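Local coordinates for protein shikimate dehydrogenase (NADP(+)) (Peptoclostridium difficile, PDB 5DZS) that probably catalyses the reversible NADPH-linked reduction of 3-dehydroshikimate to shikimate, a step of the chorismate pathway that leads to the aromatic amino acids, at residues Q18-V23 and S31-F36; S243-I246 and T250-D253. All coordinates share one frame; numbering follows the deposited sequence.

Contact 1 (Q18-V23 and S31-F36); sequences QIHKRV and SAYKNF
H20, on helix 16-27, lays its imidazole over one face of the phenol ring of Y33, on strand 31-37, and this pair of rings carries the contact. They form an offset stack, the planes inclined by only 8° and the centroids 4.0 Å apart. The slip is unequal: CE2 of Y33 sits above the centre of the imidazole, whereas CD2 of H20 lies toward the rim of the phenol, and these two atoms make the closest approach, H20 CD2 to Y33 CE2 at 3.3 Å. The stem of the histidine takes part as well. H20 CB stands over the same ring, 4.0 Å from the Y33 centroid, in a CH-pi contact. With CG anti to the backbone N (chi1 -172°), the Y33 ring leaves the strand on the side of the helix and brings one face against the imidazole.

No hydrogen bond joins the two segments; each ring instead has a polar partner outside them. ND1 of H20 probably accepts a hydrogen bond from NE2 of Q244 on helix 233-248, in the conformer given. The hydroxyl of Y33 is hydrogen-bonded to OD1 of N59, which holds the far end of the tyrosine in place, while the close face-to-face packing limits the turn of both rings. P17 and F24 of helix 16-27, with F4 and L6 of the neighbouring strand, pack round the tyrosine.

Strand 2-8, helix 16-27 and strand 31-37 form a beta-alpha-beta unit of the substrate-binding domain, and the stack fastens the crossover helix to its second strand. Y33 also lies close to S16, a predicted shikimate-binding residue, which places the aromatic pair at the border of the probable substrate site.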
ATOM      1  N   GLN B  18      15.046  17.556   0.375  1.00 23.05           N
ATOM      2  CA  GLN B  18      14.222  18.743   0.136  1.00 25.52           C
ATOM      3  C   GLN B  18      12.819  18.348  -0.335  1.00 24.03           C
ATOM      4  O   GLN B  18      11.827  18.932   0.104  1.00 25.31           O
ATOM      5  CB  GLN B  18      14.882  19.661  -0.897  1.00 29.65           C
ATOM      6  CG  GLN B  18      14.109  20.953  -1.122  1.00 38.28           C
ATOM      7  CD  GLN B  18      14.729  21.873  -2.162  1.00 47.94           C
ATOM      8  OE1 GLN B  18      15.609  21.474  -2.930  1.00 54.84           O
ATOM      9  NE2 GLN B  18      14.257  23.119  -2.197  1.00 54.29           N
ATOM     10  N   ILE B  19      12.721  17.370  -1.244  1.00 22.02           N
ATOM     11  CA  ILE B  19      11.426  16.920  -1.708  1.00 21.85           C
ATOM     12  C   ILE B  19      10.603  16.396  -0.543  1.00 19.42           C
ATOM     13  O   ILE B  19       9.439  16.768  -0.367  1.00 21.27           O
ATOM     14  CB  ILE B  19      11.547  15.817  -2.802  1.00 22.73           C
ATOM     15  CG1 ILE B  19      12.187  16.398  -4.077  1.00 25.06           C
ATOM     16  CG2 ILE B  19      10.182  15.190  -3.072  1.00 23.13           C
ATOM     17  CD1 ILE B  19      12.500  15.358  -5.147  1.00 25.86           C
ATOM     18  N   HIS B  20      11.171  15.478   0.249  1.00 19.43           N
ATOM     19  CA  HIS B  20      10.443  14.924   1.384  1.00 19.36           C
ATOM     20  C   HIS B  20      10.029  15.985   2.404  1.00 21.03           C
ATOM     21  O   HIS B  20       8.936  15.906   2.948  1.00 21.49           O
ATOM     22  CB  HIS B  20      11.218  13.769   2.039  1.00 19.01           C
ATOM     23  CG  HIS B  20      11.220  12.514   1.218  1.00 18.92           C
ATOM     24  ND1 HIS B  20      10.234  11.568   1.311  1.00 19.44           N
ATOM     25  CD2 HIS B  20      12.092  12.055   0.295  1.00 19.31           C
ATOM     26  CE1 HIS B  20      10.494  10.572   0.490  1.00 18.74           C
ATOM     27  NE2 HIS B  20      11.625  10.837  -0.137  1.00 19.52           N
ATOM     28  N   LYS B  21      10.900  16.963   2.651  0.50 22.44           N
ATOM     29  CA  LYS B  21      10.562  18.096   3.537  0.50 23.38           C
ATOM     30  C   LYS B  21       9.297  18.779   3.038  0.50 24.67           C
ATOM     31  O   LYS B  21       8.377  19.022   3.807  0.50 24.39           O
ATOM     32  CB  LYS B  21      11.699  19.109   3.602  0.50 25.43           C
ATOM     33  CG  LYS B  21      11.362  20.344   4.440  0.50 27.56           C
ATOM     34  CD  LYS B  21      12.531  21.321   4.490  0.50 30.87           C
ATOM     35  CE  LYS B  21      12.275  22.502   5.412  0.50 34.92           C
ATOM     36  NZ  LYS B  21      12.021  22.120   6.823  0.50 35.82           N
ATOM     37  N   ARG B  22       9.256  19.088   1.744  0.50 24.61           N
ATOM     38  CA  ARG B  22       8.086  19.726   1.150  0.50 25.36           C
ATOM     39  C   ARG B  22       6.822  18.886   1.279  0.50 24.46           C
ATOM     40  O   ARG B  22       5.741  19.418   1.535  0.50 27.18           O
ATOM     41  CB  ARG B  22       8.368  20.076  -0.311  0.50 28.51           C
ATOM     42  CG  ARG B  22       9.280  21.273  -0.487  0.50 31.98           C
ATOM     43  CD  ARG B  22       8.579  22.534   0.005  0.50 35.94           C
ATOM     44  NE  ARG B  22       9.357  23.751  -0.189  0.50 39.75           N
ATOM     45  CZ  ARG B  22       9.317  24.497  -1.283  0.50 41.39           C
ATOM     46  NH1 ARG B  22      10.055  25.598  -1.348  0.50 45.48           N
ATOM     47  NH2 ARG B  22       8.538  24.155  -2.308  0.50 38.07           N
ATOM     48  N   VAL B  23       6.944  17.567   1.115  1.00 21.82           N
ATOM     49  CA  VAL B  23       5.777  16.701   1.232  1.00 23.27           C
ATOM     50  C   VAL B  23       5.252  16.702   2.658  1.00 22.48           C
ATOM     51  O   VAL B  23       4.039  16.866   2.893  1.00 24.64           O
ATOM     52  CB  VAL B  23       6.077  15.258   0.781  1.00 25.13           C
ATOM     53  CG1 VAL B  23       4.819  14.408   0.902  1.00 28.25           C
ATOM     54  CG2 VAL B  23       6.535  15.262  -0.643  1.00 27.35           C
ATOM     55  N   SER B  31       7.444  14.997  10.775  1.00 21.30           N
ATOM     56  CA  SER B  31       8.456  14.044  10.436  1.00 19.74           C
ATOM     57  C   SER B  31       9.621  14.788   9.835  1.00 18.11           C
ATOM     58  O   SER B  31       9.514  15.958   9.483  1.00 19.38           O
ATOM     59  CB  SER B  31       7.906  12.989   9.474  1.00 21.71           C
ATOM     60  OG  SER B  31       7.019  12.141  10.192  1.00 25.13           O
ATOM     61  N   ALA B  32      10.756  14.081   9.760  1.00 16.61           N
ATOM     62  CA  ALA B  32      11.978  14.667   9.223  1.00 15.71           C
ATOM     63  C   ALA B  32      12.791  13.656   8.446  1.00 15.56           C
ATOM     64  O   ALA B  32      12.729  12.462   8.762  1.00 16.42           O
ATOM     65  CB  ALA B  32      12.779  15.314  10.331  1.00 15.35           C
ATOM     66  N   TYR B  33      13.518  14.136   7.428  1.00 15.90           N
ATOM     67  CA  TYR B  33      14.259  13.274   6.503  1.00 15.81           C
ATOM     68  C   TYR B  33      15.655  13.807   6.268  1.00 15.91           C
ATOM     69  O   TYR B  33      15.839  14.980   5.995  1.00 17.18           O
ATOM     70  CB  TYR B  33      13.486  13.237   5.173  1.00 15.97           C
ATOM     71  CG  TYR B  33      13.936  12.249   4.084  1.00 15.32           C
ATOM     72  CD1 TYR B  33      15.091  12.463   3.366  1.00 16.43           C
ATOM     73  CD2 TYR B  33      13.147  11.189   3.747  1.00 16.59           C
ATOM     74  CE1 TYR B  33      15.460  11.590   2.341  1.00 15.91           C
ATOM     75  CE2 TYR B  33      13.479  10.318   2.723  1.00 16.80           C
ATOM     76  CZ  TYR B  33      14.624  10.541   2.025  1.00 16.77           C
ATOM     77  OH  TYR B  33      14.915   9.660   0.969  1.00 17.20           O
ATOM     78  N   LYS B  34      16.653  12.939   6.403  1.00 17.10           N
ATOM     79  CA  LYS B  34      18.020  13.347   6.116  1.00 17.85           C
ATOM     80  C   LYS B  34      18.783  12.298   5.324  1.00 17.42           C
ATOM     81  O   LYS B  34      18.347  11.164   5.200  1.00 18.32           O
ATOM     82  CB  LYS B  34      18.787  13.739   7.363  1.00 22.08           C
ATOM     83  CG  LYS B  34      19.325  12.590   8.176  1.00 19.70           C
ATOM     84  CD  LYS B  34      20.190  13.116   9.330  1.00 19.71           C
ATOM     85  CE  LYS B  34      20.940  11.994   9.969  1.00 17.95           C
ATOM     86  NZ  LYS B  34      22.158  11.565   9.206  1.00 17.83           N
ATOM     87  N   ASN B  35      19.930  12.655   4.817  1.00 16.82           N
ATOM     88  CA  ASN B  35      20.806  11.688   4.175  1.00 17.37           C
ATOM     89  C   ASN B  35      21.489  10.800   5.199  1.00 17.33           C
ATOM     90  O   ASN B  35      21.938  11.280   6.253  1.00 17.67           O
ATOM     91  CB  ASN B  35      21.906  12.424   3.390  1.00 19.37           C
ATOM     92  CG  ASN B  35      21.400  13.062   2.094  1.00 21.21           C
ATOM     93  OD1 ASN B  35      20.485  12.570   1.464  1.00 21.76           O
ATOM     94  ND2 ASN B  35      22.001  14.189   1.731  1.00 27.39           N
ATOM     95  N   PHE B  36      21.628   9.522   4.836  1.00 16.40           N
ATOM     96  CA  PHE B  36      22.368   8.534   5.593  1.00 16.59           C
ATOM     97  C   PHE B  36      23.477   7.970   4.673  1.00 17.35           C
ATOM     98  O   PHE B  36      23.307   6.924   4.061  1.00 17.84           O
ATOM     99  CB  PHE B  36      21.517   7.358   6.079  1.00 17.02           C
ATOM    100  CG  PHE B  36      20.452   7.696   7.084  1.00 16.24           C
ATOM    101  CD1 PHE B  36      20.776   8.277   8.308  1.00 16.65           C
ATOM    102  CD2 PHE B  36      19.129   7.379   6.849  1.00 18.67           C
ATOM    103  CE1 PHE B  36      19.788   8.524   9.258  1.00 17.14           C
ATOM    104  CE2 PHE B  36      18.145   7.652   7.807  1.00 17.55           C
ATOM    105  CZ  PHE B  36      18.482   8.202   9.004  1.00 16.84           C
TER

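Contact 2 (S243-I246 and T250-D253); sequences SQEI and TKID
E245 reaches from helix 233-248 to the loop that follows it and engages that loop with both its backbone and its carboxylate. OE1 accepts the backbone N-H of I252 at 2.9 Å, in an almost straight bond (177° at the hydrogen) that uses the anti lone pair, the one facing away from OE2. The chain is extended beyond CG (chi2 -175°), which carries the carboxylate out to the loop. Closer to the helix, the carbonyl O of E245 receives the N-H of T250 at 3.2 Å, in a more bent bond (144° at the hydrogen). The carbonyl O of T250 in turn lies 3.2 Å from CA of E245, a CA-H...O contact.

Water adds to these links. One molecule lies within hydrogen-bonding distance of both E245 OE1, at 3.0 Å, and the carbonyl O of I252, at 2.7 Å. A second accepts from K251 NZ and donates weakly to E245 OE2, while OE2 has a salt bridge to K242. K251 NZ finds its charged partner in D249 of the second subunit.

The apolar part is small: CD1 of I252 rests against CB of Q244 at 3.8 Å and against CG of E245. The rest of the Q244 side chain, modelled in two conformers, leads away from the loop.

The glutamate thus takes up two loop N-H groups, one by its carbonyl and one by its side chain, pinning the connection into helix 255-268. With K242 and K251 nearby, its carboxylate is probably kept ionised, beside loop residues that meet the other subunit.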
ATOM      1  N   SER B 243       6.590   6.686  -1.720  1.00 17.67           N
ATOM      2  CA  SER B 243       7.242   6.211  -0.509  1.00 17.94           C
ATOM      3  C   SER B 243       6.456   6.671   0.731  1.00 17.16           C
ATOM      4  O   SER B 243       6.258   5.891   1.675  1.00 18.09           O
ATOM      5  CB  SER B 243       8.677   6.716  -0.383  1.00 19.06           C
ATOM      6  OG  SER B 243       9.531   6.175  -1.378  1.00 20.69           O
ATOM      7  N   GLN B 244       6.056   7.941   0.732  0.50 17.91           N
ATOM      8  CA  GLN B 244       5.285   8.484   1.832  0.50 18.93           C
ATOM      9  C   GLN B 244       3.946   7.755   2.022  0.50 17.72           C
ATOM     10  O   GLN B 244       3.508   7.521   3.158  0.50 19.15           O
ATOM     11  CB  GLN B 244       5.098   9.975   1.630  0.50 20.39           C
ATOM     12  CG  GLN B 244       6.381  10.756   1.835  0.50 21.17           C
ATOM     13  CD  GLN B 244       6.862  10.703   3.271  0.50 23.01           C
ATOM     14  OE1 GLN B 244       6.113  10.369   4.174  0.50 22.47           O
ATOM     15  NE2 GLN B 244       8.133  11.040   3.484  0.50 24.43           N
ATOM     16  N   GLU B 245       3.316   7.371   0.914  1.00 17.89           N
ATOM     17  CA  GLU B 245       2.051   6.645   0.984  1.00 18.02           C
ATOM     18  C   GLU B 245       2.285   5.297   1.690  1.00 18.26           C
ATOM     19  O   GLU B 245       1.513   4.867   2.523  1.00 19.52           O
ATOM     20  CB  GLU B 245       1.460   6.390  -0.408  1.00 18.49           C
ATOM     21  CG  GLU B 245       0.899   7.640  -1.072  1.00 19.37           C
ATOM     22  CD  GLU B 245       0.228   7.338  -2.390  1.00 22.88           C
ATOM     23  OE1 GLU B 245      -0.766   8.028  -2.718  1.00 24.02           O
ATOM     24  OE2 GLU B 245       0.632   6.410  -3.097  1.00 27.21           O
ATOM     25  N   ILE B 246       3.370   4.634   1.324  1.00 17.21           N
ATOM     26  CA  ILE B 246       3.723   3.354   1.929  1.00 19.28           C
ATOM     27  C   ILE B 246       4.040   3.487   3.422  1.00 19.57           C
ATOM     28  O   ILE B 246       3.534   2.727   4.255  1.00 21.56           O
ATOM     29  CB  ILE B 246       4.935   2.740   1.201  1.00 20.05           C
ATOM     30  CG1 ILE B 246       4.506   2.293  -0.207  1.00 20.63           C
ATOM     31  CG2 ILE B 246       5.487   1.552   2.002  1.00 23.26           C
ATOM     32  CD1 ILE B 246       5.655   1.985  -1.125  1.00 22.11           C
ATOM     33  N   THR B 250      -1.342   5.375   3.782  1.00 24.52           N
ATOM     34  CA  THR B 250      -2.480   6.203   3.398  1.00 27.82           C
ATOM     35  C   THR B 250      -2.199   6.765   2.032  1.00 26.19           C
ATOM     36  O   THR B 250      -1.051   6.941   1.658  1.00 30.69           O
ATOM     37  CB  THR B 250      -2.683   7.361   4.393  1.00 34.10           C
ATOM     38  OG1 THR B 250      -3.963   7.975   4.174  1.00 46.32           O
ATOM     39  CG2 THR B 250      -1.587   8.382   4.265  1.00 36.00           C
ATOM     40  N   LYS B 251      -3.243   7.059   1.273  1.00 23.45           N
ATOM     41  CA  LYS B 251      -3.094   7.620  -0.055  1.00 21.36           C
ATOM     42  C   LYS B 251      -3.021   9.154   0.010  1.00 23.25           C
ATOM     43  O   LYS B 251      -3.659   9.796   0.850  1.00 26.69           O
ATOM     44  CB  LYS B 251      -4.266   7.188  -0.971  1.00 23.13           C
ATOM     45  CG  LYS B 251      -4.424   5.683  -1.140  1.00 24.37           C
ATOM     46  CD  LYS B 251      -3.232   4.996  -1.768  1.00 27.02           C
ATOM     47  CE  LYS B 251      -3.455   3.499  -1.992  1.00 31.04           C
ATOM     48  NZ  LYS B 251      -2.275   2.775  -2.544  1.00 34.02           N
ATOM     49  N   ILE B 252      -2.215   9.710  -0.877  1.00 21.51           N
ATOM     50  CA  ILE B 252      -1.982  11.138  -0.988  1.00 22.63           C
ATOM     51  C   ILE B 252      -2.676  11.695  -2.244  1.00 24.95           C
ATOM     52  O   ILE B 252      -2.657  11.085  -3.327  1.00 26.01           O
ATOM     53  CB  ILE B 252      -0.463  11.441  -0.952  1.00 22.15           C
ATOM     54  CG1 ILE B 252       0.077  11.127   0.438  1.00 23.65           C
ATOM     55  CG2 ILE B 252      -0.169  12.906  -1.303  1.00 22.72           C
ATOM     56  CD1 ILE B 252       1.601  11.091   0.538  1.00 22.46           C
ATOM     57  N   ASP B 253      -3.309  12.846  -2.065  1.00 27.12           N
ATOM     58  CA  ASP B 253      -4.051  13.514  -3.131  1.00 29.83           C
ATOM     59  C   ASP B 253      -3.200  13.647  -4.404  1.00 29.09           C
ATOM     60  O   ASP B 253      -2.050  14.051  -4.329  1.00 26.42           O
ATOM     61  CB  ASP B 253      -4.514  14.880  -2.622  1.00 32.94           C
ATOM     62  CG  ASP B 253      -5.467  15.580  -3.578  1.00 40.00           C
ATOM     63  OD1 ASP B 253      -5.113  15.781  -4.750  1.00 41.19           O
ATOM     64  OD2 ASP B 253      -6.570  15.958  -3.138  1.00 42.94           O
TER
HETATM   65  O   HOH W   1      -0.637  10.099  -4.895  1.00 30.65           O
HETATM   66  O   HOH W   2       0.335   3.334  -1.786  1.00 39.94           O

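Overall arrangement
Helix 233-248 brings the two contacts together: Q244, which packs on I252 in contact 2, probably hydrogen-bonds the histidine of contact 1 in the conformer given and touches V23, although the contact centres lie about 15 Å apart. Both are partly buried and sit on the same side of the chain's centre. Contact 1 ties a helix to a strand through an aromatic stack without a direct hydrogen bond, near the predicted shikimate site. Contact 2 joins a helix to the loop after it, mainly through backbone and carboxylate hydrogen bonds with water, and borders the second subunit. Contact 1, by comparison, is touched by no other protein chain of the assembly.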